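Local structure of uncharacterized protein Rv3404c/MT3512 (Mycobacterium tuberculosis, 4PZU) at residues K86-A91 and D135-G140; L79-H84 and D176-G181; I130-D135 and Y183-P188. The protein is of unknown function but has the fold of the formyl transferase family, followed by a C-terminal domain of the N-formyltransferase dimerization type. All coordinates share one frame; numbering follows the deposited sequence.

In the fold
Contact 2 is the buried one: side chains of the central strand 79-83 meet the last turn of helix 156-180, mainly through apolar branches, with no hydrogen bond across the contact. Contacts 1 and 3 lie at the surface. Contact 1 joins the loop following that same strand to the loop after strand 126-132, through weak bonds to a backbone oxygen and one leucine; contact 3 ties the end of strand 126-132 to the segment leaving helix 156-180, through a glutamate–tyrosine bond. The two surface contacts share D135. They adjoin through packing (F89 on V80 and I133; I178 on I130 and Y183), and contacts 1 and 3 also through a probable H139–D134 hydrogen bond.

Contact 1. Residues K86-A91 and D135-G140; sequences KQRFPA and DQLDHG
Two loops of the formyl transferase fold, one leading from strand 79-83 to helix 91-96 and the other joining strands 126-132 and 142-148, come together where R88 and the backbone of K86 meet D135 and L137. The backbones draw closest at R88 and L137, whose CA atoms lie 6.2 Å apart. R88 starts toward the second loop, and its chain bends at chi2 and again at chi3 (64°), which brings the guanidinium obliquely against the carbonyl of D135. Two weak hydrogen bonds converge on this one oxygen: R88 NE to D135 O is 3.3 Å, bent to 133° at the hydrogen, and R88 NH2 to D135 O is 3.4 Å. R88 does not pair with the carboxylate of D135, whose OD2 stays 5.7 Å from R88 NH2. L137 brings both methyls to the backbone carbonyl of K86, with L137 CD1 3.6 Å and L137 CD2 3.9 Å from K86 O. The ammonium of K86 leads away, bonding H84 O and lying in a cation-pi contact with W113. Beyond L137, D138 accepts the N-H of G112 and packs on N101 and H103, a grouping of Asp, Asn and His consistent with the active-site region of formyl transferases. The two long, bent guanidinium bonds probably add only modest hold, and lattice contacts at R88 and D135 may influence their positions, while the leucine methyls only pack against the peptide oxygen of K86, without a polar bond.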
# COMPACT_ATOMS: atom_id res chain seq x y z
N LYS A 86 -24.64 -17.31 -4.10
CA LYS A 86 -24.91 -16.02 -4.77
C LYS A 86 -26.10 -16.06 -5.71
O LYS A 86 -26.63 -15.02 -6.07
CB LYS A 86 -23.68 -15.50 -5.51
CG LYS A 86 -22.77 -14.69 -4.61
CD LYS A 86 -21.37 -14.71 -5.18
CE LYS A 86 -20.36 -14.36 -4.11
NZ LYS A 86 -19.99 -15.53 -3.25
N GLN A 87 -26.52 -17.26 -6.11
CA GLN A 87 -27.67 -17.41 -7.01
C GLN A 87 -28.87 -17.78 -6.17
O GLN A 87 -28.77 -18.68 -5.35
CB GLN A 87 -27.42 -18.50 -8.06
N ARG A 88 -29.99 -17.11 -6.34
CA ARG A 88 -31.20 -17.47 -5.61
C ARG A 88 -31.64 -18.90 -5.94
O ARG A 88 -31.46 -19.39 -7.05
CB ARG A 88 -32.30 -16.45 -5.87
CG ARG A 88 -31.89 -15.06 -5.37
CD ARG A 88 -32.47 -13.96 -6.25
NE ARG A 88 -33.92 -13.97 -6.19
CZ ARG A 88 -34.71 -13.23 -6.96
NH1 ARG A 88 -34.21 -12.42 -7.88
NH2 ARG A 88 -36.04 -13.31 -6.82
N PHE A 89 -32.18 -19.56 -4.94
CA PHE A 89 -32.56 -20.95 -5.06
C PHE A 89 -33.89 -20.98 -5.75
O PHE A 89 -34.71 -20.09 -5.52
CB PHE A 89 -32.71 -21.60 -3.69
CG PHE A 89 -31.46 -22.28 -3.18
CD1 PHE A 89 -30.19 -21.78 -3.48
CD2 PHE A 89 -31.55 -23.40 -2.36
CE1 PHE A 89 -29.04 -22.39 -2.99
CE2 PHE A 89 -30.41 -24.02 -1.87
CZ PHE A 89 -29.15 -23.52 -2.19
N PRO A 90 -34.12 -22.02 -6.57
CA PRO A 90 -35.44 -22.28 -7.14
C PRO A 90 -36.46 -22.36 -6.05
O PRO A 90 -36.23 -23.02 -5.04
CB PRO A 90 -35.31 -23.66 -7.80
CG PRO A 90 -33.88 -24.09 -7.61
CD PRO A 90 -33.09 -22.94 -7.09
N ALA A 91 -37.58 -21.69 -6.27
CA ALA A 91 -38.71 -21.72 -5.36
C ALA A 91 -39.17 -23.13 -4.98
O ALA A 91 -39.43 -23.40 -3.81
CB ALA A 91 -39.86 -20.91 -5.96
N ASP A 135 -36.82 -16.36 -0.73
CA ASP A 135 -36.73 -15.91 -2.13
C ASP A 135 -35.91 -14.63 -2.42
O ASP A 135 -35.90 -14.15 -3.55
CB ASP A 135 -38.15 -15.81 -2.75
CG ASP A 135 -39.02 -14.75 -2.08
OD1 ASP A 135 -38.79 -14.41 -0.90
OD2 ASP A 135 -39.96 -14.24 -2.74
N GLN A 136 -35.25 -14.06 -1.41
CA GLN A 136 -34.27 -13.00 -1.64
C GLN A 136 -32.88 -13.42 -1.16
O GLN A 136 -32.75 -14.34 -0.35
CB GLN A 136 -34.64 -11.69 -0.94
CG GLN A 136 -35.71 -10.86 -1.63
CD GLN A 136 -36.25 -9.82 -0.68
OE1 GLN A 136 -35.66 -8.76 -0.51
NE2 GLN A 136 -37.34 -10.13 -0.04
N LEU A 137 -31.86 -12.72 -1.65
CA LEU A 137 -30.48 -13.03 -1.32
C LEU A 137 -30.10 -12.65 0.12
O LEU A 137 -30.28 -11.51 0.51
CB LEU A 137 -29.52 -12.36 -2.31
CG LEU A 137 -28.16 -13.06 -2.46
CD1 LEU A 137 -28.35 -14.51 -2.93
CD2 LEU A 137 -27.23 -12.29 -3.41
N ASP A 138 -29.54 -13.59 0.88
CA ASP A 138 -29.03 -13.31 2.23
C ASP A 138 -30.12 -12.63 3.09
O ASP A 138 -29.96 -11.54 3.65
CB ASP A 138 -27.73 -12.53 2.15
CG ASP A 138 -26.65 -13.25 1.32
OD1 ASP A 138 -26.60 -14.53 1.35
OD2 ASP A 138 -25.83 -12.55 0.65
N HIS A 139 -31.25 -13.30 3.17
CA HIS A 139 -32.47 -12.69 3.70
C HIS A 139 -33.18 -13.92 4.23
O HIS A 139 -32.97 -15.04 3.74
CB HIS A 139 -33.20 -12.01 2.53
CG HIS A 139 -34.46 -11.28 2.91
ND1 HIS A 139 -35.68 -11.92 3.05
CD2 HIS A 139 -34.70 -9.96 3.11
CE1 HIS A 139 -36.61 -11.02 3.37
NE2 HIS A 139 -36.04 -9.83 3.41
N GLY A 140 -34.00 -13.78 5.24
CA GLY A 140 -34.58 -15.02 5.77
C GLY A 140 -34.18 -15.27 7.20
O GLY A 140 -33.18 -14.73 7.66

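Contact 2. Residues L79-H84 and D176-G181; sequences LVLSFH and DAIRDG
Strand 79-83 and the terminal turn of helix 156-180 run at 138° to one another, their short axes 9.9 Å apart at closest approach, and the strand comes nearest at its start, with the CA atoms of L79 and R179 7.4 Å apart. L79 and L81, on the same face of the strand, both point toward the helix, where I178 points back between them. The side chains of L79 and I178 cross at about a right angle: L79 CD2 touches the branch methyl I178 CG2 at 4.0 Å. L79 CG stands anti to the backbone N (chi1 165°), which carries CD2 over the helix end as far as the carbonyl of I178. L81 CD1 reaches the same I178 methyl more loosely, at 4.4 Å. This is the helix-on-sheet packing of an alpha/beta fold, in which helices 156-180 and 32-45 both pack against F83 of the strand. The helix closes in a Schellman motif with G181, at positive phi, as its C-prime residue; G181 N bonds weakly to I178 O, which also accepts R98 NH1. Away from the strand, R179 holds D180 side-on, with R179 NE 3.0 Å from D180 OD1 and R179 NH2 3.1 Å from D180 OD2. A third nitrogen, R179 NH1, bridges to D176 OD1 at 2.9 Å, and D176 CA lies over one face of the guanidinium.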
# COMPACT_ATOMS: atom_id res chain seq x y z
N LEU A 79 -31.61 -32.12 3.85
CA LEU A 79 -31.19 -30.74 4.12
C LEU A 79 -30.24 -30.32 3.02
O LEU A 79 -29.35 -31.10 2.61
CB LEU A 79 -30.54 -30.62 5.50
CG LEU A 79 -29.74 -29.35 5.83
CD1 LEU A 79 -30.65 -28.17 6.19
CD2 LEU A 79 -28.80 -29.60 6.98
N VAL A 80 -30.42 -29.08 2.57
CA VAL A 80 -29.48 -28.45 1.65
C VAL A 80 -28.84 -27.29 2.41
O VAL A 80 -29.51 -26.38 2.91
CB VAL A 80 -30.15 -27.94 0.34
CG1 VAL A 80 -29.13 -27.21 -0.49
CG2 VAL A 80 -30.71 -29.09 -0.50
N LEU A 81 -27.52 -27.36 2.50
CA LEU A 81 -26.76 -26.38 3.26
C LEU A 81 -25.75 -25.72 2.30
O LEU A 81 -24.82 -26.38 1.84
CB LEU A 81 -26.06 -27.07 4.46
CG LEU A 81 -25.11 -26.22 5.33
CD1 LEU A 81 -25.91 -25.06 5.89
CD2 LEU A 81 -24.43 -27.03 6.45
N SER A 82 -25.95 -24.45 1.96
CA SER A 82 -25.04 -23.78 1.03
C SER A 82 -24.13 -22.83 1.76
O SER A 82 -24.46 -22.37 2.86
CB SER A 82 -25.83 -23.04 -0.06
OG SER A 82 -26.65 -22.06 0.53
N PHE A 83 -22.98 -22.52 1.16
CA PHE A 83 -22.06 -21.56 1.76
C PHE A 83 -21.76 -20.47 0.72
O PHE A 83 -21.35 -20.81 -0.39
CB PHE A 83 -20.73 -22.25 2.13
CG PHE A 83 -20.83 -23.24 3.27
CD1 PHE A 83 -21.43 -24.49 3.09
CD2 PHE A 83 -20.32 -22.92 4.54
CE1 PHE A 83 -21.52 -25.38 4.13
CE2 PHE A 83 -20.41 -23.83 5.60
CZ PHE A 83 -21.02 -25.06 5.40
N HIS A 84 -21.93 -19.19 1.09
CA HIS A 84 -21.61 -18.05 0.22
C HIS A 84 -22.44 -18.08 -1.08
O HIS A 84 -21.99 -17.64 -2.13
CB HIS A 84 -20.10 -17.98 -0.15
CG HIS A 84 -19.17 -18.06 1.02
ND1 HIS A 84 -17.85 -17.67 0.94
CD2 HIS A 84 -19.36 -18.50 2.28
CE1 HIS A 84 -17.27 -17.84 2.11
NE2 HIS A 84 -18.17 -18.35 2.95
N ASP A 176 -25.01 -29.32 14.81
CA ASP A 176 -26.01 -30.32 15.26
C ASP A 176 -27.42 -29.77 15.19
O ASP A 176 -28.34 -30.46 14.74
CB ASP A 176 -25.71 -30.77 16.70
CG ASP A 176 -24.46 -31.65 16.81
OD1 ASP A 176 -24.03 -32.31 15.83
OD2 ASP A 176 -23.91 -31.71 17.92
N ALA A 177 -27.59 -28.53 15.61
CA ALA A 177 -28.88 -27.86 15.57
C ALA A 177 -29.35 -27.67 14.13
O ALA A 177 -30.52 -27.88 13.84
CB ALA A 177 -28.82 -26.51 16.28
N ILE A 178 -28.44 -27.25 13.25
CA ILE A 178 -28.75 -27.13 11.82
C ILE A 178 -29.17 -28.49 11.26
O ILE A 178 -30.19 -28.60 10.58
CB ILE A 178 -27.54 -26.61 11.04
CG1 ILE A 178 -27.24 -25.17 11.47
CG2 ILE A 178 -27.78 -26.70 9.54
CD1 ILE A 178 -25.87 -24.70 11.01
N ARG A 179 -28.37 -29.51 11.55
CA ARG A 179 -28.63 -30.86 11.08
C ARG A 179 -30.02 -31.36 11.55
O ARG A 179 -30.80 -31.89 10.73
CB ARG A 179 -27.51 -31.81 11.55
CG ARG A 179 -27.63 -33.25 11.07
CD ARG A 179 -26.86 -34.19 12.01
NE ARG A 179 -27.37 -34.10 13.38
CZ ARG A 179 -26.64 -34.25 14.48
NH1 ARG A 179 -25.34 -34.51 14.39
NH2 ARG A 179 -27.22 -34.11 15.67
N ASP A 180 -30.33 -31.14 12.83
CA ASP A 180 -31.56 -31.65 13.46
C ASP A 180 -32.76 -30.76 13.18
O ASP A 180 -33.90 -31.17 13.37
CB ASP A 180 -31.40 -31.76 14.97
CG ASP A 180 -30.38 -32.81 15.37
OD1 ASP A 180 -30.06 -33.71 14.54
OD2 ASP A 180 -29.89 -32.73 16.52
N GLY A 181 -32.48 -29.54 12.75
CA GLY A 181 -33.50 -28.51 12.59
C GLY A 181 -34.06 -28.05 13.93
O GLY A 181 -35.19 -27.58 14.00

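Contact 3. Residues I130-D135 and Y183-P188; sequences IHEIDD and YTAKSP
The end of strand 126-132 and the irregular segment 183-188 pass each other with no backbone bond between them, closest at E132 and A185, whose CA atoms are 7.5 Å apart. E132 reaches out, extended beyond CG, and meets Y183 coming from the opposite direction. The phenol donates to the carboxylate, Y183 OH to E132 OE2 being 2.9 Å, and the oxygen is met on its anti side, 26° out of the carboxylate plane. OE2 lies at the rim of the ring near its plane, also 3.3 Å from Y183 CE1, while the carboxylate and ring planes stand 88° apart. The second carboxylate oxygen, E132 OE1, rests 3.8 Å from A185 CB, so the carboxylate is flanked by a ring and a methyl. A bound 1,2-ethanediol lies about 3 Å from the E132 side chain. Since Y183 OH also takes a hydrogen bond from R98 NH1, the phenol relays between a cation and an anion, which would probably strengthen its bond to E132. Beside E132 the backbone is braced by H131, whose ND1 bonds E132 O at 3.0 Å. E132, Y183 and A185 all pack on I143 of the outermost strand 142-148, while I130, further back on strand 126-132, packs on L170, V171 and I178 of helix 156-180.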
# COMPACT_ATOMS: atom_id res chain seq x y z
N ILE A 130 -25.83 -17.53 9.60
CA ILE A 130 -26.37 -18.81 9.12
C ILE A 130 -27.86 -18.55 9.12
O ILE A 130 -28.41 -18.17 10.16
CB ILE A 130 -26.06 -19.96 10.09
CG1 ILE A 130 -24.56 -20.08 10.32
CG2 ILE A 130 -26.60 -21.29 9.54
CD1 ILE A 130 -24.16 -21.16 11.33
N HIS A 131 -28.50 -18.70 7.98
CA HIS A 131 -29.92 -18.34 7.91
C HIS A 131 -30.70 -19.30 7.02
O HIS A 131 -30.12 -19.96 6.12
CB HIS A 131 -30.08 -16.93 7.39
CG HIS A 131 -29.49 -16.75 6.03
ND1 HIS A 131 -30.25 -16.82 4.88
CD2 HIS A 131 -28.21 -16.59 5.64
CE1 HIS A 131 -29.45 -16.68 3.83
NE2 HIS A 131 -28.22 -16.52 4.27
N GLU A 132 -32.00 -19.36 7.27
CA GLU A 132 -32.90 -20.08 6.38
C GLU A 132 -32.99 -19.33 5.06
O GLU A 132 -32.94 -18.10 5.03
CB GLU A 132 -34.27 -20.32 7.06
CG GLU A 132 -34.09 -21.27 8.25
CD GLU A 132 -35.39 -21.84 8.78
OE1 GLU A 132 -36.32 -21.06 9.00
OE2 GLU A 132 -35.42 -23.08 9.02
N ILE A 133 -33.02 -20.08 3.96
CA ILE A 133 -33.10 -19.50 2.62
C ILE A 133 -34.57 -19.21 2.30
O ILE A 133 -35.44 -20.07 2.49
CB ILE A 133 -32.46 -20.45 1.55
CG1 ILE A 133 -30.99 -20.67 1.87
CG2 ILE A 133 -32.56 -19.89 0.12
CD1 ILE A 133 -30.29 -21.65 0.94
N ASP A 134 -34.83 -17.98 1.88
CA ASP A 134 -36.11 -17.58 1.29
C ASP A 134 -35.84 -17.08 -0.14
O ASP A 134 -34.74 -17.34 -0.69
CB ASP A 134 -36.87 -16.54 2.15
CG ASP A 134 -36.13 -15.21 2.29
OD1 ASP A 134 -35.16 -14.90 1.53
OD2 ASP A 134 -36.54 -14.43 3.18
N ASP A 135 -36.82 -16.36 -0.73
CA ASP A 135 -36.73 -15.91 -2.13
C ASP A 135 -35.91 -14.63 -2.42
O ASP A 135 -35.90 -14.15 -3.55
CB ASP A 135 -38.15 -15.81 -2.75
CG ASP A 135 -39.02 -14.75 -2.08
OD1 ASP A 135 -38.79 -14.41 -0.90
OD2 ASP A 135 -39.96 -14.24 -2.74
N TYR A 183 -33.47 -25.53 15.93
CA TYR A 183 -33.30 -24.12 16.29
C TYR A 183 -34.64 -23.43 16.11
O TYR A 183 -35.56 -23.98 15.50
CB TYR A 183 -32.26 -23.47 15.36
CG TYR A 183 -32.55 -23.79 13.89
CD1 TYR A 183 -33.59 -23.18 13.19
CD2 TYR A 183 -31.79 -24.75 13.23
CE1 TYR A 183 -33.85 -23.50 11.86
CE2 TYR A 183 -32.03 -25.07 11.91
CZ TYR A 183 -33.06 -24.45 11.22
OH TYR A 183 -33.27 -24.82 9.90
N THR A 184 -34.75 -22.20 16.61
CA THR A 184 -35.84 -21.33 16.24
C THR A 184 -35.29 -20.08 15.57
O THR A 184 -34.76 -19.21 16.26
CB THR A 184 -36.70 -20.92 17.46
OG1 THR A 184 -37.05 -22.10 18.20
CG2 THR A 184 -37.97 -20.19 16.99
N ALA A 185 -35.42 -19.98 14.25
CA ALA A 185 -34.86 -18.87 13.47
C ALA A 185 -35.70 -17.60 13.61
O ALA A 185 -36.93 -17.67 13.76
CB ALA A 185 -34.74 -19.27 12.00
N LYS A 186 -35.04 -16.44 13.61
CA LYS A 186 -35.75 -15.16 13.72
C LYS A 186 -35.35 -14.24 12.59
O LYS A 186 -34.17 -14.08 12.26
CB LYS A 186 -35.52 -14.48 15.08
N SER A 187 -36.36 -13.66 11.97
CA SER A 187 -36.13 -12.71 10.90
C SER A 187 -35.48 -11.47 11.45
O SER A 187 -35.78 -11.11 12.58
CB SER A 187 -37.46 -12.39 10.25
OG SER A 187 -37.65 -13.35 9.24
N PRO A 188 -34.58 -10.82 10.68
CA PRO A 188 -34.05 -9.55 11.21
C PRO A 188 -35.19 -8.53 11.29
O PRO A 188 -36.15 -8.65 10.54
CB PRO A 188 -33.01 -9.12 10.18
CG PRO A 188 -33.25 -9.94 8.97
CD PRO A 188 -34.03 -11.16 9.36